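Local structure of (R)-specific secondary-alkylsulfatase (Pseudomonas sp., 2YHE) at residues L150-T155 with T252-A257; S208-H213 with N259-P264. The protein hydrolyses (R)-secondary alkyl sulfates with strict inversion of configuration, using a two-zinc site of the metallo-beta-lactamase superfamily to give (S)-alcohols and sulfate. One frame throughout, in Å; residues are numbered along the deposited sequence.

Interaction 1. Residues L150-T155 with T252-A257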
ATOM      1  N   LEU A 150      16.504  17.618 -13.222  1.00 33.45           N
ATOM      2  CA  LEU A 150      17.295  17.334 -12.018  1.00 34.03           C
ATOM      3  C   LEU A 150      16.573  17.680 -10.711  1.00 42.56           C
ATOM      4  O   LEU A 150      15.401  18.051 -10.741  1.00 43.11           O
ATOM      5  CB  LEU A 150      18.712  17.926 -12.097  1.00 34.21           C
ATOM      6  CG  LEU A 150      19.535  17.598 -13.329  1.00 38.54           C
ATOM      7  CD1 LEU A 150      20.839  18.266 -13.247  1.00 38.82           C
ATOM      8  CD2 LEU A 150      19.746  16.109 -13.475  1.00 38.99           C
ATOM      9  N   THR A 151      17.243  17.507  -9.558  1.00 42.23           N
ATOM     10  CA  THR A 151      16.633  17.690  -8.230  1.00 41.97           C
ATOM     11  C   THR A 151      16.471  19.126  -7.783  1.00 47.11           C
ATOM     12  O   THR A 151      15.514  19.429  -7.056  1.00 47.39           O
ATOM     13  CB  THR A 151      17.389  16.881  -7.162  1.00 44.18           C
ATOM     14  OG1 THR A 151      17.907  15.687  -7.744  1.00 41.64           O
ATOM     15  CG2 THR A 151      16.533  16.536  -5.974  1.00 41.36           C
ATOM     16  N   THR A 152      17.452  19.987  -8.108  1.00 43.07           N
ATOM     17  CA  THR A 152      17.463  21.369  -7.622  1.00 42.34           C
ATOM     18  C   THR A 152      17.772  22.374  -8.706  1.00 48.69           C
ATOM     19  O   THR A 152      18.420  22.030  -9.708  1.00 49.66           O
ATOM     20  CB  THR A 152      18.487  21.516  -6.501  1.00 41.17           C
ATOM     21  OG1 THR A 152      19.790  21.442  -7.063  1.00 38.45           O
ATOM     22  CG2 THR A 152      18.339  20.465  -5.389  1.00 37.88           C
ATOM     23  N   ALA A 153      17.359  23.641  -8.476  1.00 45.10           N
ATOM     24  CA  ALA A 153      17.602  24.762  -9.390  1.00 44.28           C
ATOM     25  C   ALA A 153      19.116  24.908  -9.661  1.00 48.32           C
ATOM     26  O   ALA A 153      19.533  25.017 -10.820  1.00 46.28           O
ATOM     27  CB  ALA A 153      17.032  26.043  -8.802  1.00 44.45           C
ATOM     28  N   GLU A 154      19.923  24.810  -8.582  1.00 45.70           N
ATOM     29  CA  GLU A 154      21.383  24.911  -8.595  1.00 45.51           C
ATOM     30  C   GLU A 154      22.039  23.860  -9.498  1.00 47.36           C
ATOM     31  O   GLU A 154      22.881  24.226 -10.316  1.00 48.03           O
ATOM     32  CB  GLU A 154      21.951  24.839  -7.154  1.00 46.85           C
ATOM     33  CG  GLU A 154      21.563  26.003  -6.261  1.00 54.12           C
ATOM     34  CD  GLU A 154      20.235  25.907  -5.538  1.00 65.11           C
ATOM     35  OE1 GLU A 154      19.456  24.979  -5.841  1.00 43.42           O
ATOM     36  OE2 GLU A 154      19.955  26.780  -4.686  1.00 61.33           O
ATOM     37  N   THR A 155      21.644  22.573  -9.365  1.00 41.81           N
ATOM     38  CA  THR A 155      22.212  21.468 -10.156  1.00 40.62           C
ATOM     39  C   THR A 155      21.713  21.500 -11.581  1.00 44.28           C
ATOM     40  O   THR A 155      22.483  21.177 -12.493  1.00 43.12           O
ATOM     41  CB  THR A 155      21.989  20.110  -9.502  1.00 46.00           C
ATOM     42  OG1 THR A 155      20.594  19.939  -9.255  1.00 48.20           O
ATOM     43  CG2 THR A 155      22.802  19.920  -8.218  1.00 40.16           C
ATOM     44  N   THR A 252      24.850  10.591  -3.689  1.00 32.29           N
ATOM     45  CA  THR A 252      24.069  11.061  -2.528  1.00 31.95           C
ATOM     46  C   THR A 252      23.130  12.148  -3.035  1.00 34.41           C
ATOM     47  O   THR A 252      22.940  12.266  -4.244  1.00 31.96           O
ATOM     48  CB  THR A 252      24.995  11.523  -1.356  1.00 35.46           C
ATOM     49  OG1 THR A 252      24.211  11.696  -0.186  1.00 38.21           O
ATOM     50  CG2 THR A 252      25.772  12.806  -1.661  1.00 26.48           C
ATOM     51  N   THR A 253      22.557  12.951  -2.118  1.00 32.77           N
ATOM     52  CA  THR A 253      21.671  14.053  -2.507  1.00 32.77           C
ATOM     53  C   THR A 253      22.371  15.405  -2.413  1.00 38.83           C
ATOM     54  O   THR A 253      23.464  15.502  -1.852  1.00 40.48           O
ATOM     55  CB  THR A 253      20.283  13.948  -1.865  1.00 28.87           C
ATOM     56  OG1 THR A 253      20.410  13.810  -0.455  1.00 30.31           O
ATOM     57  CG2 THR A 253      19.490  12.797  -2.407  1.00 25.37           C
ATOM     58  N   ALA A 254      21.774  16.429  -3.023  1.00 35.53           N
ATOM     59  CA  ALA A 254      22.287  17.796  -3.043  1.00 35.48           C
ATOM     60  C   ALA A 254      22.013  18.483  -1.722  1.00 42.86           C
ATOM     61  O   ALA A 254      20.886  18.443  -1.215  1.00 43.48           O
ATOM     62  CB  ALA A 254      21.643  18.574  -4.179  1.00 35.77           C
ATOM     63  N   THR A 255      23.041  19.125  -1.166  1.00 41.59           N
ATOM     64  CA  THR A 255      22.944  19.840   0.116  1.00 41.71           C
ATOM     65  C   THR A 255      22.745  21.320  -0.113  1.00 45.46           C
ATOM     66  O   THR A 255      23.188  21.825  -1.142  1.00 46.21           O
ATOM     67  CB  THR A 255      24.174  19.585   0.998  1.00 52.84           C
ATOM     68  OG1 THR A 255      25.364  19.853   0.243  1.00 61.46           O
ATOM     69  CG2 THR A 255      24.209  18.188   1.552  1.00 49.46           C
ATOM     70  N   ASN A 256      22.062  22.018   0.841  1.00 40.40           N
ATOM     71  CA  ASN A 256      21.828  23.471   0.823  1.00 40.04           C
ATOM     72  C   ASN A 256      21.302  23.984  -0.532  1.00 44.58           C
ATOM     73  O   ASN A 256      21.736  25.036  -1.011  1.00 44.79           O
ATOM     74  CB  ASN A 256      23.121  24.234   1.227  1.00 42.68           C
ATOM     75  CG  ASN A 256      23.911  23.605   2.356  1.00 67.73           C
ATOM     76  OD1 ASN A 256      25.040  23.089   2.159  1.00 52.91           O
ATOM     77  ND2 ASN A 256      23.329  23.638   3.559  1.00 59.63           N
ATOM     78  N   ALA A 257      20.390  23.232  -1.164  1.00 41.70           N
ATOM     79  CA  ALA A 257      19.866  23.633  -2.474  1.00 41.72           C
ATOM     80  C   ALA A 257      18.345  23.851  -2.505  1.00 46.04           C
ATOM     81  O   ALA A 257      17.672  23.629  -1.490  1.00 44.28           O
ATOM     82  CB  ALA A 257      20.332  22.671  -3.549  1.00 41.91           C
TER
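The methyl of A257 points toward the start of helix 153-164 and settles between two side chains there, T152 and E154. From T152 it meets the methyl branch, CG2 to A257 CB 3.5 Å. T152 has its CG2 anti to its own carbonyl carbon, which turns the hydroxyl into the helix and the methyl out to the loop; the same methyl also reaches A254 CB, at 4.0 Å. From E154 the approach is through the carboxylate, whose OE1 lies 3.4 Å from A257 CB. The glutamate chain leaves beside its backbone N and bends at chi2 (85°), which brings CD and OE1 alongside the CA and CB of A257, with OE2 nearer its CA and C. OE1 takes its hydrogen bond from OG1 of T258, the next residue of the loop. The A254 methyl also has T155 CG2 near its CB, at a long 4.4 Å.

T152 is the N-cap of this helix, which follows strand 144-147 in the metallo-beta-lactamase domain. Its OG1 donates to T155 OG1 over 2.8 Å, and T155 is in turn tied to D131. No hydrogen bond crosses between 150-155 and 252-257. The zinc site is close behind: T151 packs on I182 and D183, and D183 is a ligand of the second zinc ion.

Interaction 2. Residues S208-H213 with N259-P264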
ATOM      1  N   SER A 208       0.034  11.132 -16.666  1.00 35.76           N
ATOM      2  CA  SER A 208      -1.245  11.247 -15.977  1.00 35.37           C
ATOM      3  C   SER A 208      -1.044  11.269 -14.447  1.00 38.90           C
ATOM      4  O   SER A 208      -0.228  10.518 -13.922  1.00 38.26           O
ATOM      5  CB  SER A 208      -2.146  10.068 -16.361  1.00 39.15           C
ATOM      6  OG  SER A 208      -3.432  10.128 -15.752  1.00 46.16           O
ATOM      7  N   GLY A 209      -1.783  12.137 -13.767  1.00 36.53           N
ATOM      8  CA  GLY A 209      -1.764  12.282 -12.312  1.00 35.75           C
ATOM      9  C   GLY A 209      -0.532  12.909 -11.684  1.00 36.57           C
ATOM     10  O   GLY A 209      -0.362  12.805 -10.466  1.00 34.63           O
ATOM     11  N   PHE A 210       0.323  13.573 -12.503  1.00 33.02           N
ATOM     12  CA  PHE A 210       1.574  14.211 -12.068  1.00 32.36           C
ATOM     13  C   PHE A 210       1.505  15.055 -10.750  1.00 36.36           C
ATOM     14  O   PHE A 210       2.124  14.688  -9.760  1.00 35.82           O
ATOM     15  CB  PHE A 210       2.292  14.949 -13.225  1.00 33.15           C
ATOM     16  CG  PHE A 210       3.613  15.551 -12.791  1.00 34.80           C
ATOM     17  CD1 PHE A 210       4.778  14.793 -12.801  1.00 37.62           C
ATOM     18  CD2 PHE A 210       3.679  16.855 -12.292  1.00 36.23           C
ATOM     19  CE1 PHE A 210       5.985  15.333 -12.332  1.00 37.36           C
ATOM     20  CE2 PHE A 210       4.880  17.387 -11.818  1.00 37.09           C
ATOM     21  CZ  PHE A 210       6.015  16.617 -11.821  1.00 35.42           C
ATOM     22  N   MET A 211       0.794  16.177 -10.764  1.00 33.03           N
ATOM     23  CA  MET A 211       0.684  17.070  -9.615  1.00 32.39           C
ATOM     24  C   MET A 211       0.157  16.397  -8.365  1.00 38.05           C
ATOM     25  O   MET A 211       0.760  16.543  -7.301  1.00 39.17           O
ATOM     26  CB  MET A 211      -0.150  18.312  -9.942  1.00 33.90           C
ATOM     27  CG  MET A 211       0.567  19.300 -10.840  1.00 37.35           C
ATOM     28  SD  MET A 211       2.117  19.967 -10.178  1.00 40.39           S
ATOM     29  CE  MET A 211       1.501  21.012  -8.842  1.00 36.94           C
ATOM     30  N   GLU A 212      -0.953  15.654  -8.487  1.00 33.32           N
ATOM     31  CA  GLU A 212      -1.588  14.971  -7.370  1.00 32.68           C
ATOM     32  C   GLU A 212      -0.568  14.153  -6.582  1.00 36.61           C
ATOM     33  O   GLU A 212      -0.465  14.293  -5.359  1.00 34.03           O
ATOM     34  CB  GLU A 212      -2.727  14.070  -7.885  1.00 33.70           C
ATOM     35  CG  GLU A 212      -3.580  13.495  -6.771  1.00 44.33           C
ATOM     36  CD  GLU A 212      -4.263  12.194  -7.119  1.00 77.73           C
ATOM     37  OE1 GLU A 212      -4.644  12.019  -8.301  1.00 70.77           O
ATOM     38  OE2 GLU A 212      -4.424  11.352  -6.204  1.00 81.80           O
ATOM     39  N   HIS A 213       0.216  13.350  -7.318  1.00 35.93           N
ATOM     40  CA  HIS A 213       1.232  12.456  -6.785  1.00 35.86           C
ATOM     41  C   HIS A 213       2.494  13.131  -6.354  1.00 37.60           C
ATOM     42  O   HIS A 213       3.061  12.735  -5.335  1.00 37.95           O
ATOM     43  CB  HIS A 213       1.464  11.272  -7.729  1.00 36.71           C
ATOM     44  CG  HIS A 213       0.292  10.348  -7.757  1.00 39.93           C
ATOM     45  ND1 HIS A 213      -0.412  10.128  -8.913  1.00 41.75           N
ATOM     46  CD2 HIS A 213      -0.282   9.653  -6.746  1.00 42.18           C
ATOM     47  CE1 HIS A 213      -1.379   9.285  -8.587  1.00 41.70           C
ATOM     48  NE2 HIS A 213      -1.324   8.954  -7.295  1.00 42.24           N
ATOM     49  N   ASN A 259      14.626  23.089  -4.027  1.00 40.08           N
ATOM     50  CA  ASN A 259      13.675  22.203  -4.702  1.00 37.84           C
ATOM     51  C   ASN A 259      12.572  23.112  -5.214  1.00 39.78           C
ATOM     52  O   ASN A 259      12.088  23.990  -4.487  1.00 36.20           O
ATOM     53  CB  ASN A 259      13.103  21.143  -3.754  1.00 33.43           C
ATOM     54  CG  ASN A 259      14.134  20.189  -3.209  1.00 44.88           C
ATOM     55  OD1 ASN A 259      14.756  19.415  -3.939  1.00 34.76           O
ATOM     56  ND2 ASN A 259      14.375  20.261  -1.921  1.00 39.60           N
ATOM     57  N   THR A 260      12.229  22.946  -6.506  1.00 37.93           N
ATOM     58  CA  THR A 260      11.214  23.735  -7.194  1.00 35.97           C
ATOM     59  C   THR A 260      10.156  22.800  -7.752  1.00 41.27           C
ATOM     60  O   THR A 260      10.362  21.586  -7.841  1.00 39.62           O
ATOM     61  CB  THR A 260      11.841  24.650  -8.271  1.00 34.43           C
ATOM     62  OG1 THR A 260      12.115  23.936  -9.470  1.00 34.08           O
ATOM     63  CG2 THR A 260      13.082  25.401  -7.800  1.00 31.44           C
ATOM     64  N   LEU A 261       9.006  23.372  -8.109  1.00 39.62           N
ATOM     65  CA  LEU A 261       7.894  22.655  -8.713  1.00 39.17           C
ATOM     66  C   LEU A 261       7.200  23.618  -9.647  1.00 43.73           C
ATOM     67  O   LEU A 261       6.757  24.695  -9.212  1.00 45.26           O
ATOM     68  CB  LEU A 261       6.887  22.182  -7.646  1.00 39.29           C
ATOM     69  CG  LEU A 261       6.176  20.807  -7.793  1.00 43.32           C
ATOM     70  CD1 LEU A 261       4.867  20.824  -7.074  1.00 42.98           C
ATOM     71  CD2 LEU A 261       5.959  20.375  -9.230  1.00 45.39           C
ATOM     72  N   VAL A 262       7.161  23.262 -10.936  1.00 38.33           N
ATOM     73  CA  VAL A 262       6.421  24.007 -11.950  1.00 37.89           C
ATOM     74  C   VAL A 262       5.439  23.033 -12.637  1.00 42.18           C
ATOM     75  O   VAL A 262       5.858  21.993 -13.148  1.00 41.86           O
ATOM     76  CB  VAL A 262       7.195  25.047 -12.853  1.00 39.82           C
ATOM     77  CG1 VAL A 262       8.670  25.166 -12.481  1.00 39.68           C
ATOM     78  CG2 VAL A 262       6.999  24.822 -14.348  1.00 38.22           C
ATOM     79  N   ALA A 263       4.140  23.300 -12.504  1.00 38.31           N
ATOM     80  CA  ALA A 263       3.096  22.428 -13.053  1.00 38.49           C
ATOM     81  C   ALA A 263       3.186  22.224 -14.572  1.00 42.22           C
ATOM     82  O   ALA A 263       3.443  23.184 -15.300  1.00 42.28           O
ATOM     83  CB  ALA A 263       1.713  22.935 -12.667  1.00 39.00           C
ATOM     84  N   PRO A 264       2.990  20.977 -15.063  1.00 36.82           N
ATOM     85  CA  PRO A 264       3.033  20.739 -16.520  1.00 35.10           C
ATOM     86  C   PRO A 264       1.845  21.343 -17.267  1.00 35.32           C
ATOM     87  O   PRO A 264       0.829  21.640 -16.647  1.00 33.04           O
ATOM     88  CB  PRO A 264       3.047  19.217 -16.620  1.00 37.07           C
ATOM     89  CG  PRO A 264       2.321  18.763 -15.409  1.00 41.66           C
ATOM     90  CD  PRO A 264       2.687  19.734 -14.324  1.00 37.75           C
TER
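F210 and M211, side by side in the first turn of helix 210-220, reach across to L261, A263 and P264. The buried side of the contact is made by F210 and L261. L261 comes to the rim of the phenyl ring: its CD2 lies near the ring plane, 4.1 Å from F210 CE2, and the two side chains run past each other in opposite directions. F210 has CG anti to the backbone N (chi1 -177°), which swings the ring out beside P264 and L261. The ring also stacks with Y177.

P264, itself partly exposed, bridges to the other side. It meets the ring obliquely through its CD, 3.7 Å from F210 CD2, with P264 CG following at 3.9 Å from the same atom, and its CD also lies 4.1 Å from M211 CG. M211 and A263 complete this partly exposed side. The CB of M211 does not aim at the loop, but the chain bends at chi2 and again at chi3 (-60° and -70°), and this curl brings the thioether round to it. SD rests beside the methyl of A263, at 3.9 Å from A263 CB, while CE ends against L261 CD1 at 3.8 Å. All the contacts across the two segments are apolar.

G209 occupies the N-cap position, and its O accepts the first helical bond, from H213 N. Within the metallo-beta-lactamase domain, F210 lies about 6 Å by side chain from H179, a ligand of the first zinc ion. The contact sits where strand 203-207 passes into helix 210-220, with P264 also lying on V204 and A206 of that strand, just ahead of strand 266-268, the parallel edge strand of the same sheet.

How the interactions relate
Going along the chain from the N terminus, 150-155 comes first, at the head of helix 153-164, and 208-213 follows after strand 203-207. The long loop after helix 222-233 then returns past both. Its 252-257 part closes interaction 1 across 96 intervening residues; 259-264 closes interaction 2 across 45. Because the segments alternate, the two closures cross. Their centres are 18 Å apart, yet they touch where A153 CB packs on T260 CG2 at 4.1 Å. One loop therefore connects the starts of the helices that follow strands 144-147 and 203-207, two strands with 172-176 between them, before entering the same eight-stranded sheet as strand 266-268.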